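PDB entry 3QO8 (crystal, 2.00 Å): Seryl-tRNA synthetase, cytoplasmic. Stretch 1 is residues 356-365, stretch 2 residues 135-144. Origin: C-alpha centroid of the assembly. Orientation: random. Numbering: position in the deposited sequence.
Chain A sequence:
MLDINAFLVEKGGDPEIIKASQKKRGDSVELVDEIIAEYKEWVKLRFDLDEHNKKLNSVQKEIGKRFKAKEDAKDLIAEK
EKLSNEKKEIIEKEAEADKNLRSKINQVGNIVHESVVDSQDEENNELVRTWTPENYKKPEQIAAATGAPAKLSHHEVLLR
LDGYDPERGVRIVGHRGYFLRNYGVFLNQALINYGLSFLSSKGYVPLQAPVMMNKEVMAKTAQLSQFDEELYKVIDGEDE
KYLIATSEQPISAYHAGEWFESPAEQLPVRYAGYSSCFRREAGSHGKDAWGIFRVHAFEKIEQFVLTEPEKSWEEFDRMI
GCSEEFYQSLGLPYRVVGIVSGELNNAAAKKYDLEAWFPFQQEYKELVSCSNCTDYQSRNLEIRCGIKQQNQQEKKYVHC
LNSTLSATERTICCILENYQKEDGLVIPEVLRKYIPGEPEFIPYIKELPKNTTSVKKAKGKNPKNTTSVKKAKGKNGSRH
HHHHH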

ATOM      1  N   ALA A 356      20.699 -10.539 -12.414  1.00 19.16           N
ATOM      2  CA  ALA A 356      21.021 -11.841 -11.850  1.00 14.32           C
ATOM      3  C   ALA A 356      20.669 -12.921 -12.859  1.00 16.24           C
ATOM      4  O   ALA A 356      19.780 -12.739 -13.687  1.00 18.45           O
ATOM      5  CB  ALA A 356      20.245 -12.073 -10.553  1.00 12.88           C
ATOM      6  N   TRP A 357      21.370 -14.045 -12.774  1.00 19.87           N
ATOM      7  CA  TRP A 357      21.133 -15.152 -13.681  1.00 17.18           C
ATOM      8  C   TRP A 357      19.879 -15.927 -13.299  1.00 17.78           C
ATOM      9  O   TRP A 357      19.746 -16.384 -12.170  1.00 18.07           O
ATOM     10  CB  TRP A 357      22.347 -16.089 -13.691  1.00 15.92           C
ATOM     11  CG  TRP A 357      22.224 -17.257 -14.645  1.00 17.01           C
ATOM     12  CD1 TRP A 357      22.090 -18.585 -14.320  1.00 15.17           C
ATOM     13  CD2 TRP A 357      22.239 -17.196 -16.079  1.00 21.95           C
ATOM     14  NE1 TRP A 357      22.024 -19.351 -15.476  1.00 17.68           N
ATOM     15  CE2 TRP A 357      22.114 -18.519 -16.562  1.00 21.32           C
ATOM     16  CE3 TRP A 357      22.355 -16.149 -17.003  1.00 22.64           C
ATOM     17  CZ2 TRP A 357      22.094 -18.816 -17.926  1.00 22.83           C
ATOM     18  CZ3 TRP A 357      22.343 -16.447 -18.354  1.00 26.43           C
ATOM     19  CH2 TRP A 357      22.216 -17.771 -18.804  1.00 23.83           C
ATOM     20  N   PHE A 358      18.962 -16.067 -14.251  1.00 17.16           N
ATOM     21  CA  PHE A 358      17.791 -16.910 -14.082  1.00 18.76           C
ATOM     22  C   PHE A 358      18.013 -18.169 -14.938  1.00 18.41           C
ATOM     23  O   PHE A 358      17.877 -18.122 -16.163  1.00 15.72           O
ATOM     24  CB  PHE A 358      16.527 -16.158 -14.536  1.00 25.43           C
ATOM     25  CG  PHE A 358      15.963 -15.191 -13.502  1.00 23.56           C
ATOM     26  CD1 PHE A 358      16.688 -14.076 -13.088  1.00 22.55           C
ATOM     27  CD2 PHE A 358      14.700 -15.395 -12.967  1.00 19.44           C
ATOM     28  CE1 PHE A 358      16.162 -13.182 -12.139  1.00 19.90           C
ATOM     29  CE2 PHE A 358      14.169 -14.522 -12.023  1.00 18.26           C
ATOM     30  CZ  PHE A 358      14.905 -13.408 -11.598  1.00 13.14           C
ATOM     31  N   PRO A 359      18.365 -19.298 -14.301  1.00 17.31           N
ATOM     32  CA  PRO A 359      18.823 -20.436 -15.115  1.00 17.27           C
ATOM     33  C   PRO A 359      17.727 -21.108 -15.937  1.00 22.33           C
ATOM     34  O   PRO A 359      18.060 -21.715 -16.946  1.00 23.87           O
ATOM     35  CB  PRO A 359      19.409 -21.404 -14.086  1.00 17.29           C
ATOM     36  CG  PRO A 359      18.693 -21.059 -12.792  1.00 20.61           C
ATOM     37  CD  PRO A 359      18.477 -19.564 -12.853  1.00 15.56           C
ATOM     38  N   PHE A 360      16.457 -21.015 -15.538  1.00 23.14           N
ATOM     39  CA  PHE A 360      15.424 -21.612 -16.365  1.00 17.93           C
ATOM     40  C   PHE A 360      15.260 -20.767 -17.619  1.00 28.09           C
ATOM     41  O   PHE A 360      15.191 -21.285 -18.719  1.00 26.07           O
ATOM     42  CB  PHE A 360      14.066 -21.722 -15.660  1.00 20.71           C
ATOM     43  CG  PHE A 360      12.972 -22.204 -16.579  1.00 19.26           C
ATOM     44  CD1 PHE A 360      12.792 -23.556 -16.807  1.00 22.59           C
ATOM     45  CD2 PHE A 360      12.171 -21.302 -17.262  1.00 22.09           C
ATOM     46  CE1 PHE A 360      11.802 -24.008 -17.686  1.00 28.28           C
ATOM     47  CE2 PHE A 360      11.181 -21.741 -18.140  1.00 26.79           C
ATOM     48  CZ  PHE A 360      11.001 -23.106 -18.352  1.00 26.51           C
ATOM     49  N   GLN A 361      15.179 -19.459 -17.422  1.00 32.36           N
ATOM     50  CA  GLN A 361      15.041 -18.500 -18.507  1.00 35.41           C
ATOM     51  C   GLN A 361      16.307 -18.537 -19.347  1.00 36.05           C
ATOM     52  O   GLN A 361      16.301 -18.201 -20.524  1.00 43.23           O
ATOM     53  CB  GLN A 361      14.868 -17.098 -17.910  1.00 27.44           C
ATOM     54  CG  GLN A 361      13.898 -17.039 -16.703  1.00 37.21           C
ATOM     55  CD  GLN A 361      12.439 -17.078 -17.133  1.00 40.42           C
ATOM     56  OE1 GLN A 361      12.069 -16.480 -18.146  1.00 42.88           O
ATOM     57  NE2 GLN A 361      11.607 -17.801 -16.379  1.00 27.36           N
ATOM     58  N   GLN A 362      17.395 -18.949 -18.708  1.00 26.90           N
ATOM     59  CA  GLN A 362      18.731 -18.865 -19.273  1.00 27.92           C
ATOM     60  C   GLN A 362      19.049 -17.434 -19.726  1.00 30.53           C
ATOM     61  O   GLN A 362      19.551 -17.220 -20.819  1.00 28.02           O
ATOM     62  CB  GLN A 362      18.906 -19.872 -20.423  1.00 38.02           C
ATOM     63  CG  GLN A 362      18.663 -21.333 -20.017  1.00 31.60           C
ATOM     64  CD  GLN A 362      18.610 -22.273 -21.214  1.00 40.77           C
ATOM     65  OE1 GLN A 362      19.635 -22.552 -21.843  1.00 31.07           O
ATOM     66  NE2 GLN A 362      17.413 -22.761 -21.536  1.00 38.28           N
ATOM     67  N   GLU A 363      18.757 -16.458 -18.870  1.00 25.01           N
ATOM     68  CA  GLU A 363      19.028 -15.057 -19.168  1.00 24.60           C
ATOM     69  C   GLU A 363      19.364 -14.333 -17.881  1.00 22.76           C
ATOM     70  O   GLU A 363      18.866 -14.689 -16.817  1.00 18.60           O
ATOM     71  CB  GLU A 363      17.786 -14.384 -19.736  1.00 30.08           C
ATOM     72  CG  GLU A 363      17.283 -14.953 -21.035  1.00 50.60           C
ATOM     73  CD  GLU A 363      15.987 -14.299 -21.466  1.00 62.22           C
ATOM     74  OE1 GLU A 363      15.651 -13.233 -20.906  1.00 57.38           O
ATOM     75  OE2 GLU A 363      15.305 -14.852 -22.359  1.00 73.14           O
ATOM     76  N   TYR A 364      20.189 -13.304 -17.992  1.00 23.39           N
ATOM     77  CA  TYR A 364      20.369 -12.349 -16.917  1.00 21.32           C
ATOM     78  C   TYR A 364      19.164 -11.423 -16.880  1.00 26.02           C
ATOM     79  O   TYR A 364      18.745 -10.906 -17.917  1.00 26.57           O
ATOM     80  CB  TYR A 364      21.619 -11.519 -17.168  1.00 18.27           C
ATOM     81  CG  TYR A 364      22.918 -12.246 -16.895  1.00 21.45           C
ATOM     82  CD1 TYR A 364      23.324 -12.507 -15.585  1.00 21.73           C
ATOM     83  CD2 TYR A 364      23.757 -12.635 -17.940  1.00 21.95           C
ATOM     84  CE1 TYR A 364      24.516 -13.153 -15.325  1.00 25.96           C
ATOM     85  CE2 TYR A 364      24.955 -13.286 -17.691  1.00 23.65           C
ATOM     86  CZ  TYR A 364      25.330 -13.537 -16.381  1.00 26.89           C
ATOM     87  OH  TYR A 364      26.509 -14.166 -16.100  1.00 23.91           O
ATOM     88  N   LYS A 365      18.618 -11.200 -15.687  1.00 22.43           N
ATOM     89  CA  LYS A 365      17.459 -10.308 -15.521  1.00 19.79           C
ATOM     90  C   LYS A 365      17.729  -9.248 -14.478  1.00 22.28           C
ATOM     91  O   LYS A 365      18.275  -9.538 -13.420  1.00 19.86           O
ATOM     92  CB  LYS A 365      16.221 -11.096 -15.087  1.00 21.35           C
ATOM     93  CG  LYS A 365      15.915 -12.319 -15.956  1.00 28.82           C
ATOM     94  CD  LYS A 365      15.227 -11.921 -17.233  1.00 34.11           C
ATOM     95  CE  LYS A 365      13.725 -12.080 -17.110  1.00 51.44           C
ATOM     96  NZ  LYS A 365      13.046 -11.772 -18.400  1.00 63.07           N
TER
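Stretch 2, residues 135-144: NYKKPEQIAA

What shape does stretch 1 offer, and how does stretch 2 run across it? Residues 356-358 and 363-365 are two strands of a hairpin, paired through backbone bonds such as Ala-356 N to Lys-365 O at 2.8 Å, and residues 359-361 turn between them with helical torsions. Stretch 2 has no regular helix or strand. It lies along the hairpin as an irregular ribbon and runs the same way as the first strand and turn: Pro-139 has its CA 6.9 Å from the CA of Trp-357, and Gln-141 has its CA only 4.6 Å from the CA of Pro-359. The two stretches bury 417 Å² between them, counting both sides.

Where does the broad indole of Trp-357 fit? Its CA-to-CB bond points toward stretch 2, and the ring is gripped in two ways. Pro-139 CB sits over one face, 3.5 Å from the centroid of the six-membered ring and 11° off its normal, a CH-pi contact in which a compact aliphatic bump rests on a flat surface. At the ring's edge, Trp-357 NE1 donates a hydrogen bond to Glu-140 O at 2.9 Å with an angle of 160°, so the only polar atom of the indole is satisfied by the backbone. The proline also reaches Tyr-364, whose OH lies 3.4 Å from Pro-139 CG; the end of that tyrosine comes nearer to stretch 2 than its sideways CA-to-CB bond suggests.

What makes the hollow that receives Pro-359? The backbone of stretch 2 bends around it, leaving two carbonyls beside one carbon: Pro-359 CB is 3.3 Å from Glu-140 O and also 3.3 Å from Ile-142 O. Pro-359 CG lies farther along, 4.1 Å from Ala-143 CA. Tyr-136 OH braces this bend from within stretch 2, donating to Ile-142 O at 2.9 Å and accepting from Glu-140 N at 3.2 Å. The pocket is therefore lined largely by backbone, while the side chains of Glu-140, Ile-142 and Ala-143 start away from stretch 1.

How does the contact close at the turn? Gln-141 packs against the carbonyl of Pro-359: its CA makes a CA-H...O contact with Pro-359 O at 3.3 Å, and its CG comes within 3.2 Å of the same oxygen. The extended side chain then passes Phe-360, with Gln-141 NE2 4.1 Å from Phe-360 CD1. Gln-141 OE1 approaches Gln-362 NE2 to 3.4 Å, but the angle is too poor for a hydrogen bond.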

ATOM      1  N   ASN A 135      31.295 -23.626  -6.898  1.00 31.10           N
ATOM      2  CA  ASN A 135      30.744 -24.839  -7.491  1.00 43.81           C
ATOM      3  C   ASN A 135      29.714 -24.557  -8.573  1.00 41.43           C
ATOM      4  O   ASN A 135      28.875 -25.400  -8.879  1.00 50.66           O
ATOM      5  CB  ASN A 135      30.141 -25.744  -6.415  1.00 55.09           C
ATOM      6  CG  ASN A 135      31.177 -26.243  -5.432  1.00 63.78           C
ATOM      7  OD1 ASN A 135      32.254 -26.701  -5.826  1.00 65.78           O
ATOM      8  ND2 ASN A 135      30.862 -26.153  -4.140  1.00 64.80           N
ATOM      9  N   TYR A 136      29.778 -23.367  -9.154  1.00 33.44           N
ATOM     10  CA  TYR A 136      28.953 -23.056 -10.312  1.00 30.31           C
ATOM     11  C   TYR A 136      29.865 -22.661 -11.457  1.00 33.38           C
ATOM     12  O   TYR A 136      30.387 -21.541 -11.516  1.00 29.68           O
ATOM     13  CB  TYR A 136      27.948 -21.950 -10.010  1.00 24.19           C
ATOM     14  CG  TYR A 136      26.820 -21.864 -11.017  1.00 21.84           C
ATOM     15  CD1 TYR A 136      26.006 -22.966 -11.280  1.00 22.84           C
ATOM     16  CD2 TYR A 136      26.564 -20.681 -11.700  1.00 19.23           C
ATOM     17  CE1 TYR A 136      24.957 -22.888 -12.202  1.00 23.68           C
ATOM     18  CE2 TYR A 136      25.519 -20.592 -12.624  1.00 21.34           C
ATOM     19  CZ  TYR A 136      24.722 -21.693 -12.864  1.00 22.80           C
ATOM     20  OH  TYR A 136      23.697 -21.596 -13.778  1.00 23.72           O
ATOM     21  N   LYS A 137      30.029 -23.608 -12.364  1.00 29.01           N
ATOM     22  CA  LYS A 137      30.988 -23.534 -13.454  1.00 38.07           C
ATOM     23  C   LYS A 137      30.744 -22.317 -14.334  1.00 33.04           C
ATOM     24  O   LYS A 137      31.646 -21.527 -14.585  1.00 39.54           O
ATOM     25  CB  LYS A 137      30.884 -24.827 -14.263  1.00 38.13           C
ATOM     26  CG  LYS A 137      31.832 -24.970 -15.425  1.00 46.28           C
ATOM     27  CD  LYS A 137      31.683 -26.363 -16.041  1.00 53.39           C
ATOM     28  CE  LYS A 137      31.876 -27.451 -14.983  1.00 56.93           C
ATOM     29  NZ  LYS A 137      31.601 -28.827 -15.501  1.00 62.75           N
ATOM     30  N   LYS A 138      29.512 -22.172 -14.803  1.00 27.02           N
ATOM     31  CA  LYS A 138      29.165 -21.102 -15.719  1.00 24.92           C
ATOM     32  C   LYS A 138      27.650 -20.974 -15.777  1.00 25.44           C
ATOM     33  O   LYS A 138      26.932 -21.907 -15.426  1.00 28.21           O
ATOM     34  CB  LYS A 138      29.698 -21.404 -17.122  1.00 28.63           C
ATOM     35  CG  LYS A 138      28.990 -22.552 -17.798  1.00 35.38           C
ATOM     36  CD  LYS A 138      29.344 -22.624 -19.273  1.00 50.49           C
ATOM     37  CE  LYS A 138      28.883 -23.936 -19.888  1.00 61.07           C
ATOM     38  NZ  LYS A 138      27.416 -24.149 -19.743  1.00 65.74           N
ATOM     39  N   PRO A 139      27.159 -19.814 -16.225  1.00 28.87           N
ATOM     40  CA  PRO A 139      25.714 -19.591 -16.311  1.00 23.20           C
ATOM     41  C   PRO A 139      25.103 -20.524 -17.355  1.00 25.12           C
ATOM     42  O   PRO A 139      25.470 -20.441 -18.518  1.00 22.67           O
ATOM     43  CB  PRO A 139      25.613 -18.138 -16.788  1.00 27.13           C
ATOM     44  CG  PRO A 139      26.973 -17.536 -16.541  1.00 35.46           C
ATOM     45  CD  PRO A 139      27.932 -18.657 -16.704  1.00 36.25           C
ATOM     46  N   GLU A 140      24.218 -21.419 -16.935  1.00 21.27           N
ATOM     47  CA  GLU A 140      23.518 -22.304 -17.864  1.00 23.90           C
ATOM     48  C   GLU A 140      22.209 -22.759 -17.241  1.00 24.88           C
ATOM     49  O   GLU A 140      21.766 -22.172 -16.254  1.00 20.07           O
ATOM     50  CB  GLU A 140      24.392 -23.504 -18.253  1.00 29.36           C
ATOM     51  CG  GLU A 140      24.955 -24.288 -17.079  1.00 31.58           C
ATOM     52  CD  GLU A 140      25.840 -25.459 -17.527  1.00 44.05           C
ATOM     53  OE1 GLU A 140      26.806 -25.798 -16.806  1.00 37.94           O
ATOM     54  OE2 GLU A 140      25.563 -26.046 -18.598  1.00 52.74           O
ATOM     55  N   GLN A 141      21.582 -23.795 -17.795  1.00 16.58           N
ATOM     56  CA  GLN A 141      20.265 -24.192 -17.293  1.00 22.76           C
ATOM     57  C   GLN A 141      20.361 -25.097 -16.067  1.00 21.81           C
ATOM     58  O   GLN A 141      19.791 -26.189 -16.032  1.00 23.79           O
ATOM     59  CB  GLN A 141      19.418 -24.862 -18.389  1.00 26.27           C
ATOM     60  CG  GLN A 141      17.915 -24.749 -18.073  1.00 23.96           C
ATOM     61  CD  GLN A 141      17.022 -25.482 -19.062  1.00 29.83           C
ATOM     62  OE1 GLN A 141      17.457 -25.870 -20.146  1.00 30.20           O
ATOM     63  NE2 GLN A 141      15.759 -25.670 -18.684  1.00 25.48           N
ATOM     64  N   ILE A 142      21.103 -24.635 -15.071  1.00 20.67           N
ATOM     65  CA  ILE A 142      21.384 -25.397 -13.868  1.00 17.16           C
ATOM     66  C   ILE A 142      21.193 -24.457 -12.677  1.00 21.59           C
ATOM     67  O   ILE A 142      21.735 -23.347 -12.663  1.00 20.87           O
ATOM     68  CB  ILE A 142      22.855 -25.892 -13.847  1.00 25.38           C
ATOM     69  CG1 ILE A 142      23.152 -26.841 -15.018  1.00 33.58           C
ATOM     70  CG2 ILE A 142      23.200 -26.515 -12.488  1.00 21.56           C
ATOM     71  CD1 ILE A 142      22.491 -28.186 -14.906  1.00 37.20           C
ATOM     72  N   ALA A 143      20.420 -24.890 -11.685  1.00 18.79           N
ATOM     73  CA  ALA A 143      20.216 -24.088 -10.482  1.00 16.76           C
ATOM     74  C   ALA A 143      21.559 -23.885  -9.788  1.00 20.33           C
ATOM     75  O   ALA A 143      22.216 -24.850  -9.407  1.00 22.13           O
ATOM     76  CB  ALA A 143      19.226 -24.779  -9.553  1.00 19.65           C
ATOM     77  N   ALA A 144      21.968 -22.632  -9.612  1.00 21.19           N
ATOM     78  CA  ALA A 144      23.321 -22.358  -9.137  1.00 24.91           C
ATOM     79  C   ALA A 144      23.639 -22.953  -7.761  1.00 23.82           C
ATOM     80  O   ALA A 144      24.741 -23.451  -7.528  1.00 26.55           O
ATOM     81  CB  ALA A 144      23.604 -20.853  -9.156  1.00 24.26           C
TER